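Local coordinates for protein dihydrodipicolinate synthase (Rhodopseudomonas palustris, PDB 3DZ1) that probably acts as a 4-hydroxy-tetrahydrodipicolinate synthase, a lyase of the DapA family with a TIM-barrel fold, at residues 81-86 with 93-98; 104-109 with 133-138; 119-124 with 155-160. All coordinates share one frame; numbering follows the deposited sequence.

Interaction 1. Residues 81-86 with 93-98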
loop_
_atom_site.group_PDB
_atom_site.type_symbol
_atom_site.label_atom_id
_atom_site.label_comp_id
_atom_site.label_asym_id
_atom_site.label_seq_id
_atom_site.Cartn_x
_atom_site.Cartn_y
_atom_site.Cartn_z
ATOM N N VAL A 81 -5.790 -21.518 -18.224
ATOM C CA VAL A 81 -4.775 -21.691 -17.196
ATOM C C VAL A 81 -4.212 -20.343 -16.756
ATOM O O VAL A 81 -3.803 -19.529 -17.585
ATOM C CB VAL A 81 -3.619 -22.580 -17.701
ATOM C CG1 VAL A 81 -2.604 -22.808 -16.579
ATOM C CG2 VAL A 81 -4.170 -23.911 -18.211
ATOM N N GLY A 82 -4.222 -20.101 -15.450
ATOM C CA GLY A 82 -3.681 -18.855 -14.940
ATOM C C GLY A 82 -2.173 -18.950 -15.067
ATOM O O GLY A 82 -1.584 -19.931 -14.618
ATOM N N VAL A 83 -1.546 -17.959 -15.694
ATOM C CA VAL A 83 -0.096 -17.985 -15.856
ATOM C C VAL A 83 0.600 -16.792 -15.215
ATOM O O VAL A 83 1.793 -16.592 -15.417
ATOM C CB VAL A 83 0.315 -18.053 -17.349
ATOM C CG1 VAL A 83 -0.228 -19.322 -17.980
ATOM C CG2 VAL A 83 -0.189 -16.831 -18.090
ATOM N N SER A 84 -0.144 -16.003 -14.444
ATOM C CA SER A 84 0.437 -14.847 -13.766
ATOM C C SER A 84 1.660 -15.335 -12.994
ATOM O O SER A 84 1.604 -16.362 -12.317
ATOM C CB SER A 84 -0.580 -14.224 -12.809
ATOM O OG SER A 84 -1.745 -13.818 -13.511
ATOM N N ALA A 85 2.766 -14.608 -13.097
ATOM C CA ALA A 85 3.989 -15.014 -12.419
ATOM C C ALA A 85 4.893 -13.822 -12.139
ATOM O O ALA A 85 4.697 -12.743 -12.693
ATOM C CB ALA A 85 4.728 -16.040 -13.268
ATOM N N PRO A 86 5.889 -13.999 -11.253
ATOM C CA PRO A 86 6.819 -12.919 -10.911
ATOM C C PRO A 86 7.715 -12.545 -12.085
ATOM O O PRO A 86 8.211 -11.422 -12.162
ATOM C CB PRO A 86 7.614 -13.508 -9.746
ATOM C CG PRO A 86 6.626 -14.423 -9.101
ATOM C CD PRO A 86 6.023 -15.113 -10.298
ATOM N N ARG A 93 6.890 -20.530 -19.983
ATOM C CA ARG A 93 6.948 -21.978 -19.842
ATOM C C ARG A 93 5.562 -22.574 -19.603
ATOM O O ARG A 93 5.120 -23.452 -20.343
ATOM C CB ARG A 93 7.885 -22.360 -18.692
ATOM C CG ARG A 93 7.938 -23.854 -18.401
ATOM C CD ARG A 93 8.861 -24.148 -17.230
ATOM N NE ARG A 93 10.268 -23.894 -17.550
ATOM C CZ ARG A 93 11.020 -24.690 -18.305
ATOM N NH1 ARG A 93 10.503 -25.800 -18.824
ATOM N NH2 ARG A 93 12.290 -24.380 -18.540
ATOM N N LEU A 94 4.873 -22.083 -18.580
ATOM C CA LEU A 94 3.547 -22.599 -18.249
ATOM C C LEU A 94 2.509 -22.335 -19.332
ATOM O O LEU A 94 1.626 -23.161 -19.566
ATOM C CB LEU A 94 3.065 -22.012 -16.916
ATOM C CG LEU A 94 1.756 -22.573 -16.352
ATOM C CD1 LEU A 94 1.860 -24.089 -16.212
ATOM C CD2 LEU A 94 1.460 -21.931 -15.004
ATOM N N ALA A 95 2.609 -21.187 -19.993
ATOM C CA ALA A 95 1.654 -20.847 -21.045
ATOM C C ALA A 95 1.776 -21.788 -22.243
ATOM O O ALA A 95 0.784 -22.355 -22.699
ATOM C CB ALA A 95 1.856 -19.409 -21.489
ATOM N N ARG A 96 2.997 -21.955 -22.745
ATOM C CA ARG A 96 3.236 -22.823 -23.897
ATOM C C ARG A 96 2.907 -24.277 -23.583
ATOM O O ARG A 96 2.346 -24.992 -24.416
ATOM C CB ARG A 96 4.693 -22.717 -24.349
ATOM C CG ARG A 96 5.087 -21.356 -24.899
ATOM C CD ARG A 96 4.242 -20.974 -26.100
ATOM N NE ARG A 96 4.850 -19.891 -26.869
ATOM C CZ ARG A 96 4.233 -19.221 -27.838
ATOM N NH1 ARG A 96 2.981 -19.514 -28.163
ATOM N NH2 ARG A 96 4.871 -18.255 -28.488
ATOM N N LEU A 97 3.260 -24.709 -22.378
ATOM C CA LEU A 97 2.993 -26.076 -21.945
ATOM C C LEU A 97 1.492 -26.328 -21.924
ATOM O O LEU A 97 1.008 -27.365 -22.402
ATOM C CB LEU A 97 3.568 -26.302 -20.545
ATOM C CG LEU A 97 3.360 -27.689 -19.930
ATOM C CD1 LEU A 97 4.516 -28.002 -19.006
ATOM C CD2 LEU A 97 2.032 -27.753 -19.190
ATOM N N SER A 98 0.762 -25.370 -21.365
ATOM C CA SER A 98 -0.687 -25.469 -21.265
ATOM C C SER A 98 -1.332 -25.514 -22.641
ATOM O O SER A 98 -2.238 -26.310 -22.882
ATOM C CB SER A 98 -1.238 -24.287 -20.469
ATOM O OG SER A 98 -0.702 -24.272 -19.159
#

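Interaction 2. Residues 104-109 with 133-138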
loop_
_atom_site.group_PDB
_atom_site.type_symbol
_atom_site.label_atom_id
_atom_site.label_comp_id
_atom_site.label_asym_id
_atom_site.label_seq_id
_atom_site.Cartn_x
_atom_site.Cartn_y
_atom_site.Cartn_z
ATOM N N ALA A 104 -7.430 -23.775 -23.767
ATOM C CA ALA A 104 -8.109 -22.855 -24.667
ATOM C C ALA A 104 -7.392 -21.503 -24.648
ATOM O O ALA A 104 -7.428 -20.750 -25.623
ATOM C CB ALA A 104 -9.554 -22.685 -24.243
ATOM N N GLY A 105 -6.732 -21.211 -23.531
ATOM C CA GLY A 105 -6.015 -19.956 -23.393
ATOM C C GLY A 105 -5.481 -19.793 -21.984
ATOM O O GLY A 105 -5.621 -20.693 -21.156
ATOM N N VAL A 106 -4.875 -18.642 -21.703
ATOM C CA VAL A 106 -4.312 -18.384 -20.383
ATOM C C VAL A 106 -4.803 -17.065 -19.791
ATOM O O VAL A 106 -5.308 -16.201 -20.507
ATOM C CB VAL A 106 -2.764 -18.367 -20.439
ATOM C CG1 VAL A 106 -2.253 -19.668 -21.044
ATOM C CG2 VAL A 106 -2.279 -17.174 -21.256
HETATM N N MSE A 107 -4.654 -16.914 -18.478
HETATM C CA MSE A 107 -5.080 -15.690 -17.807
HETATM C C MSE A 107 -3.869 -14.960 -17.245
HETATM O O MSE A 107 -2.953 -15.581 -16.699
HETATM C CB MSE A 107 -6.071 -16.011 -16.681
HETATM C CG MSE A 107 -6.637 -14.769 -15.989
HETATM SE SE MSE A 107 -8.056 -15.155 -14.698
HETATM C CE MSE A 107 -6.981 -15.876 -13.266
ATOM N N ILE A 108 -3.859 -13.639 -17.390
ATOM C CA ILE A 108 -2.747 -12.839 -16.896
ATOM C C ILE A 108 -3.218 -11.672 -16.045
ATOM O O ILE A 108 -4.035 -10.851 -16.482
ATOM C CB ILE A 108 -1.890 -12.270 -18.057
ATOM C CG1 ILE A 108 -1.463 -13.397 -18.999
ATOM C CG2 ILE A 108 -0.644 -11.586 -17.496
ATOM C CD1 ILE A 108 -0.742 -12.903 -20.249
ATOM N N ALA A 109 -2.703 -11.615 -14.824
ATOM C CA ALA A 109 -3.022 -10.542 -13.895
ATOM C C ALA A 109 -1.762 -9.693 -13.803
ATOM O O ALA A 109 -0.658 -10.192 -14.004
ATOM C CB ALA A 109 -3.376 -11.110 -12.525
ATOM N N ASP A 133 2.233 -13.961 -29.293
ATOM C CA ASP A 133 1.015 -13.290 -29.749
ATOM C C ASP A 133 -0.053 -14.245 -30.277
ATOM O O ASP A 133 -1.170 -13.832 -30.586
ATOM C CB ASP A 133 1.351 -12.263 -30.834
ATOM C CG ASP A 133 2.315 -11.203 -30.351
ATOM O OD1 ASP A 133 2.077 -10.626 -29.270
ATOM O OD2 ASP A 133 3.311 -10.940 -31.058
ATOM N N ASP A 134 0.290 -15.523 -30.373
ATOM C CA ASP A 134 -0.635 -16.529 -30.872
ATOM C C ASP A 134 -1.467 -17.161 -29.759
ATOM O O ASP A 134 -2.400 -17.918 -30.023
ATOM C CB ASP A 134 0.143 -17.623 -31.610
ATOM C CG ASP A 134 1.185 -18.295 -30.728
ATOM O OD1 ASP A 134 2.079 -17.590 -30.214
ATOM O OD2 ASP A 134 1.113 -19.530 -30.553
ATOM N N VAL A 135 -1.126 -16.847 -28.516
ATOM C CA VAL A 135 -1.826 -17.409 -27.371
ATOM C C VAL A 135 -3.002 -16.556 -26.894
ATOM O O VAL A 135 -2.819 -15.414 -26.467
ATOM C CB VAL A 135 -0.849 -17.616 -26.191
ATOM C CG1 VAL A 135 -1.577 -18.224 -24.998
ATOM C CG2 VAL A 135 0.304 -18.514 -26.630
ATOM N N PRO A 136 -4.230 -17.100 -26.974
ATOM C CA PRO A 136 -5.418 -16.361 -26.533
ATOM C C PRO A 136 -5.282 -16.139 -25.034
ATOM O O PRO A 136 -4.906 -17.059 -24.308
ATOM C CB PRO A 136 -6.566 -17.320 -26.855
ATOM C CG PRO A 136 -6.026 -18.165 -27.967
ATOM C CD PRO A 136 -4.607 -18.413 -27.520
ATOM N N TRP A 137 -5.572 -14.936 -24.553
ATOM C CA TRP A 137 -5.450 -14.719 -23.123
ATOM C C TRP A 137 -6.557 -13.885 -22.510
ATOM O O TRP A 137 -7.315 -13.204 -23.208
ATOM C CB TRP A 137 -4.079 -14.127 -22.774
ATOM C CG TRP A 137 -3.793 -12.777 -23.356
ATOM C CD1 TRP A 137 -3.491 -12.484 -24.656
ATOM C CD2 TRP A 137 -3.755 -11.536 -22.644
ATOM N NE1 TRP A 137 -3.263 -11.135 -24.796
ATOM C CE2 TRP A 137 -3.419 -10.530 -23.575
ATOM C CE3 TRP A 137 -3.971 -11.176 -21.306
ATOM C CZ2 TRP A 137 -3.293 -9.185 -23.212
ATOM C CZ3 TRP A 137 -3.846 -9.839 -20.944
ATOM C CH2 TRP A 137 -3.509 -8.859 -21.896
ATOM N N VAL A 138 -6.634 -13.964 -21.188
ATOM C CA VAL A 138 -7.640 -13.273 -20.397
ATOM C C VAL A 138 -7.007 -12.240 -19.474
ATOM O O VAL A 138 -6.082 -12.552 -18.722
ATOM C CB VAL A 138 -8.417 -14.285 -19.528
ATOM C CG1 VAL A 138 -9.499 -13.575 -18.727
ATOM C CG2 VAL A 138 -8.998 -15.375 -20.410
#

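Interaction 3. Residues 119-124 with 155-160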
loop_
_atom_site.group_PDB
_atom_site.type_symbol
_atom_site.label_atom_id
_atom_site.label_comp_id
_atom_site.label_asym_id
_atom_site.label_seq_id
_atom_site.Cartn_x
_atom_site.Cartn_y
_atom_site.Cartn_z
ATOM N N GLN A 119 2.759 2.181 -17.087
ATOM C CA GLN A 119 3.339 0.939 -16.587
ATOM C C GLN A 119 2.424 -0.248 -16.872
ATOM O O GLN A 119 2.892 -1.345 -17.167
ATOM C CB GLN A 119 3.583 1.028 -15.081
ATOM C CG GLN A 119 4.595 2.078 -14.675
ATOM C CD GLN A 119 4.686 2.233 -13.170
ATOM O OE1 GLN A 119 3.669 2.280 -12.479
ATOM N NE2 GLN A 119 5.910 2.328 -12.654
ATOM N N ILE A 120 1.119 -0.027 -16.764
ATOM C CA ILE A 120 0.151 -1.092 -17.008
ATOM C C ILE A 120 0.159 -1.560 -18.460
ATOM O O ILE A 120 0.301 -2.753 -18.729
ATOM C CB ILE A 120 -1.282 -0.642 -16.616
ATOM C CG1 ILE A 120 -1.338 -0.390 -15.107
ATOM C CG2 ILE A 120 -2.306 -1.722 -16.989
ATOM C CD1 ILE A 120 -2.626 0.243 -14.630
ATOM N N THR A 121 0.025 -0.635 -19.406
ATOM C CA THR A 121 0.012 -1.033 -20.809
ATOM C C THR A 121 1.346 -1.639 -21.227
ATOM O O THR A 121 1.386 -2.592 -22.005
ATOM C CB THR A 121 -0.346 0.148 -21.738
ATOM O OG1 THR A 121 0.532 1.250 -21.487
ATOM C CG2 THR A 121 -1.780 0.583 -21.500
ATOM N N THR A 122 2.443 -1.102 -20.702
ATOM C CA THR A 122 3.751 -1.639 -21.041
ATOM C C THR A 122 3.903 -3.073 -20.545
ATOM O O THR A 122 4.404 -3.933 -21.268
ATOM C CB THR A 122 4.884 -0.781 -20.450
ATOM O OG1 THR A 122 4.962 0.449 -21.175
ATOM C CG2 THR A 122 6.229 -1.511 -20.540
ATOM N N TYR A 123 3.471 -3.330 -19.314
ATOM C CA TYR A 123 3.588 -4.669 -18.755
ATOM C C TYR A 123 2.927 -5.718 -19.641
ATOM O O TYR A 123 3.520 -6.755 -19.947
ATOM C CB TYR A 123 2.954 -4.749 -17.366
ATOM C CG TYR A 123 3.006 -6.152 -16.817
ATOM C CD1 TYR A 123 4.194 -6.675 -16.313
ATOM C CD2 TYR A 123 1.895 -6.993 -16.895
ATOM C CE1 TYR A 123 4.282 -8.005 -15.906
ATOM C CE2 TYR A 123 1.973 -8.328 -16.491
ATOM C CZ TYR A 123 3.169 -8.826 -16.000
ATOM O OH TYR A 123 3.265 -10.145 -15.620
ATOM N N PHE A 124 1.694 -5.453 -20.047
ATOM C CA PHE A 124 0.986 -6.414 -20.868
ATOM C C PHE A 124 1.569 -6.609 -22.258
ATOM O O PHE A 124 1.452 -7.692 -22.824
ATOM C CB PHE A 124 -0.502 -6.066 -20.893
ATOM C CG PHE A 124 -1.192 -6.409 -19.603
ATOM C CD1 PHE A 124 -1.333 -7.740 -19.219
ATOM C CD2 PHE A 124 -1.606 -5.414 -18.726
ATOM C CE1 PHE A 124 -1.867 -8.076 -17.980
ATOM C CE2 PHE A 124 -2.142 -5.737 -17.484
ATOM C CZ PHE A 124 -2.271 -7.072 -17.111
ATOM N N ILE A 155 -8.063 -0.471 -20.260
ATOM C CA ILE A 155 -8.421 -1.820 -20.661
ATOM C C ILE A 155 -8.531 -1.863 -22.181
ATOM O O ILE A 155 -7.998 -2.769 -22.819
ATOM C CB ILE A 155 -9.763 -2.250 -20.033
ATOM C CG1 ILE A 155 -9.579 -2.447 -18.525
ATOM C CG2 ILE A 155 -10.271 -3.538 -20.699
ATOM C CD1 ILE A 155 -10.866 -2.696 -17.768
ATOM N N ARG A 156 -9.212 -0.873 -22.757
ATOM C CA ARG A 156 -9.377 -0.812 -24.206
ATOM C C ARG A 156 -8.028 -0.808 -24.919
ATOM O O ARG A 156 -7.845 -1.497 -25.928
ATOM C CB ARG A 156 -10.172 0.435 -24.605
ATOM C CG ARG A 156 -10.266 0.638 -26.117
ATOM C CD ARG A 156 -11.131 1.838 -26.468
ATOM N NE ARG A 156 -10.577 3.082 -25.948
ATOM C CZ ARG A 156 -11.186 4.260 -26.021
ATOM N NH1 ARG A 156 -12.377 4.360 -26.594
ATOM N NH2 ARG A 156 -10.604 5.339 -25.515
ATOM N N GLN A 157 -7.088 -0.030 -24.394
ATOM C CA GLN A 157 -5.754 0.051 -24.975
ATOM C C GLN A 157 -5.031 -1.291 -24.900
ATOM O O GLN A 157 -4.420 -1.730 -25.876
ATOM C CB GLN A 157 -4.939 1.129 -24.255
ATOM C CG GLN A 157 -3.491 1.231 -24.704
ATOM C CD GLN A 157 -2.885 2.579 -24.361
ATOM O OE1 GLN A 157 -3.169 3.149 -23.306
ATOM N NE2 GLN A 157 -2.041 3.093 -25.248
ATOM N N ILE A 158 -5.100 -1.939 -23.740
ATOM C CA ILE A 158 -4.457 -3.237 -23.548
ATOM C C ILE A 158 -4.966 -4.232 -24.583
ATOM O O ILE A 158 -4.186 -4.961 -25.202
ATOM C CB ILE A 158 -4.758 -3.812 -22.147
ATOM C CG1 ILE A 158 -4.110 -2.939 -21.076
ATOM C CG2 ILE A 158 -4.258 -5.251 -22.051
ATOM C CD1 ILE A 158 -4.517 -3.306 -19.662
ATOM N N VAL A 159 -6.281 -4.261 -24.763
ATOM C CA VAL A 159 -6.899 -5.177 -25.714
ATOM C C VAL A 159 -6.519 -4.858 -27.158
ATOM O O VAL A 159 -6.083 -5.740 -27.905
ATOM C CB VAL A 159 -8.435 -5.146 -25.588
ATOM C CG1 VAL A 159 -9.064 -5.985 -26.691
ATOM C CG2 VAL A 159 -8.860 -5.678 -24.220
HETATM N N MSE A 160 -6.678 -3.599 -27.552
HETATM C CA MSE A 160 -6.359 -3.200 -28.917
HETATM C C MSE A 160 -4.862 -3.251 -29.241
HETATM O O MSE A 160 -4.479 -3.355 -30.409
HETATM C CB MSE A 160 -6.922 -1.804 -29.199
HETATM C CG MSE A 160 -8.443 -1.726 -29.091
HETATM SE SE MSE A 160 -9.395 -2.998 -30.219
HETATM C CE MSE A 160 -9.497 -1.929 -31.837
#

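Interaction 1. Residues 81-86 with 93-98
Apolar packing carries this contact, and no hydrogen bond crosses between the two segments. Val83 sends its CG1 branch, anti to its own carbonyl carbon (chi1 -61°), to the helix. That methyl rests against the backbone of Ala95, with Val83 CG1 3.9 Å from Ala95 CA. It also reaches the methyl of Ala95, Val83 CG1 to Ala95 CB at 4.1 Å, and the branch point of Leu94, Val83 CG1 to Leu94 CG at 4.1 Å. Leu94 has its CG anti to the backbone N (chi1 -173°). The Leu94 CD2 methyl touches a polar atom, Gly82 O, at 3.7 Å.

The two segments belong to the beta-alpha-beta unit formed by strand 78-82, helix 88-101 and strand 105-108 of the TIM barrel. The helix covers the outer side of its own strand here, and Leu49 adds to the packing on Val81 and Leu94.

The polar part lies within the helix. Ser98 OG turns back along the helix and bonds to Leu94 O at 2.6 Å, approaching from above the carbonyl plane. Leu94 O also accepts the ordinary helical bond from Ser98 N, so two donors of one residue grip it. The OG bond gives the buried hydroxyl a partner while the Val81 methyls lie against it, with Val81 CG1 3.5 Å and Val81 CG2 3.6 Å from Ser98 OG. Val81 CG2 also meets Ser98 CB at 3.7 Å.

Interaction 2. Residues 104-109 with 133-138
Ile108 reaches the Trp137 indole obliquely with its CD1 methyl, near the rim of the ring, with Ile108 CD1 3.8 Å from Trp137 CE3. The two side chains cross at about a right angle. Trp137 has its CG between the backbone N and the carbonyl carbon (chi1 63°), the crowded position. Strands 105-108 and 137-141 are parallel neighbours in the TIM barrel, joined through helix 117-131. Val106 pairs with Trp137 and Met107 with Val138. Val106, on the Trp137 face, uses CG2 to touch both Val135 CG1 and Trp137 CB, each at 3.9 Å.

On the other face, Met107, a selenomethionine, packs its CG on Val138 CB at 4.0 Å. Its chain then leads away and bends at chi3. Its side chain comes within about 4 Å of that of Met217, predicted to bind pyruvate, so this face lies beside the probable active site.

Gly105 CA lies 3.2 Å from Pro136 O. Three backbone bonds join the segments: Val106 N to Pro136 O, Val138 N to Val106 O at 2.7 Å, and Ile108 N to Val138 O. The last is nearly straight at the hydrogen (174°), and its donor lies almost along the C=O axis of Val138.

Interaction 3. Residues 119-124 with 155-160
Ile158 carries most of the contact between these two helices. Its CD1 methyl fits between two side chains of the other helix. Ile158 CD1 is 3.7 Å from Phe124 CD2 at the ring and 3.8 Å from Ile120 CG2. The second branch reaches the root of the same aromatic residue, with Ile158 CG2 4.0 Å from Phe124 CB. In Ile158, CG1 is anti to the carbonyl carbon (chi1 -66°) and CG2 is anti to the backbone N, so both branches meet Phe124.

Thr121 makes the contact nearer the surface. Its CG2 methyl meets the end of Gln157, with Thr121 CG2 3.4 Å from Gln157 OE1. This is a van der Waals contact of a methyl on the amide oxygen; no hydrogen bond joins the segments. The same methyl lies 3.7 Å from Gln157 CG. The two side chains cross at about a right angle. Gln157 gets there with CG anti to the backbone N (chi1 175°) and an extended chain beyond.

The next shell sets these groups. Thr121 OG1 takes the crowded position between backbone N and carbonyl carbon and bonds to Asp117 O, one turn back. This leaves CG2 anti to the carbonyl carbon. On the barrel side, Phe124 and Ile158 both pack on Trp137 and Leu139 of strand 137-141, and the Phe124 and Trp137 rings meet with nearly parallel planes.

The axes of helix segments 119-124 and 155-160 come within 9.6 Å of each other, their directions 22° apart. This is the side-by-side packing of neighbouring helices in the outer layer of a TIM barrel.

From the N terminus, interaction 1 comes first. It closes the short loop from strand 78-82 back to helix 88-101, within one beta-alpha-beta unit. Interaction 2 follows in series and pairs strand 105-108 with strand 137-141, closing a larger loop around helix 117-131. Interaction 3 begins inside that loop and ends beyond it, so the two cross. It ties helix 117-131 to helix 152-161. Neighbouring strands join interactions 1 and 2, where Val81 O meets Met107 N and Ser84 OG meets Ala109 N. Ile108 of interaction 2 packs against Phe124 of interaction 3, which joins the barrel wall to the helical layer.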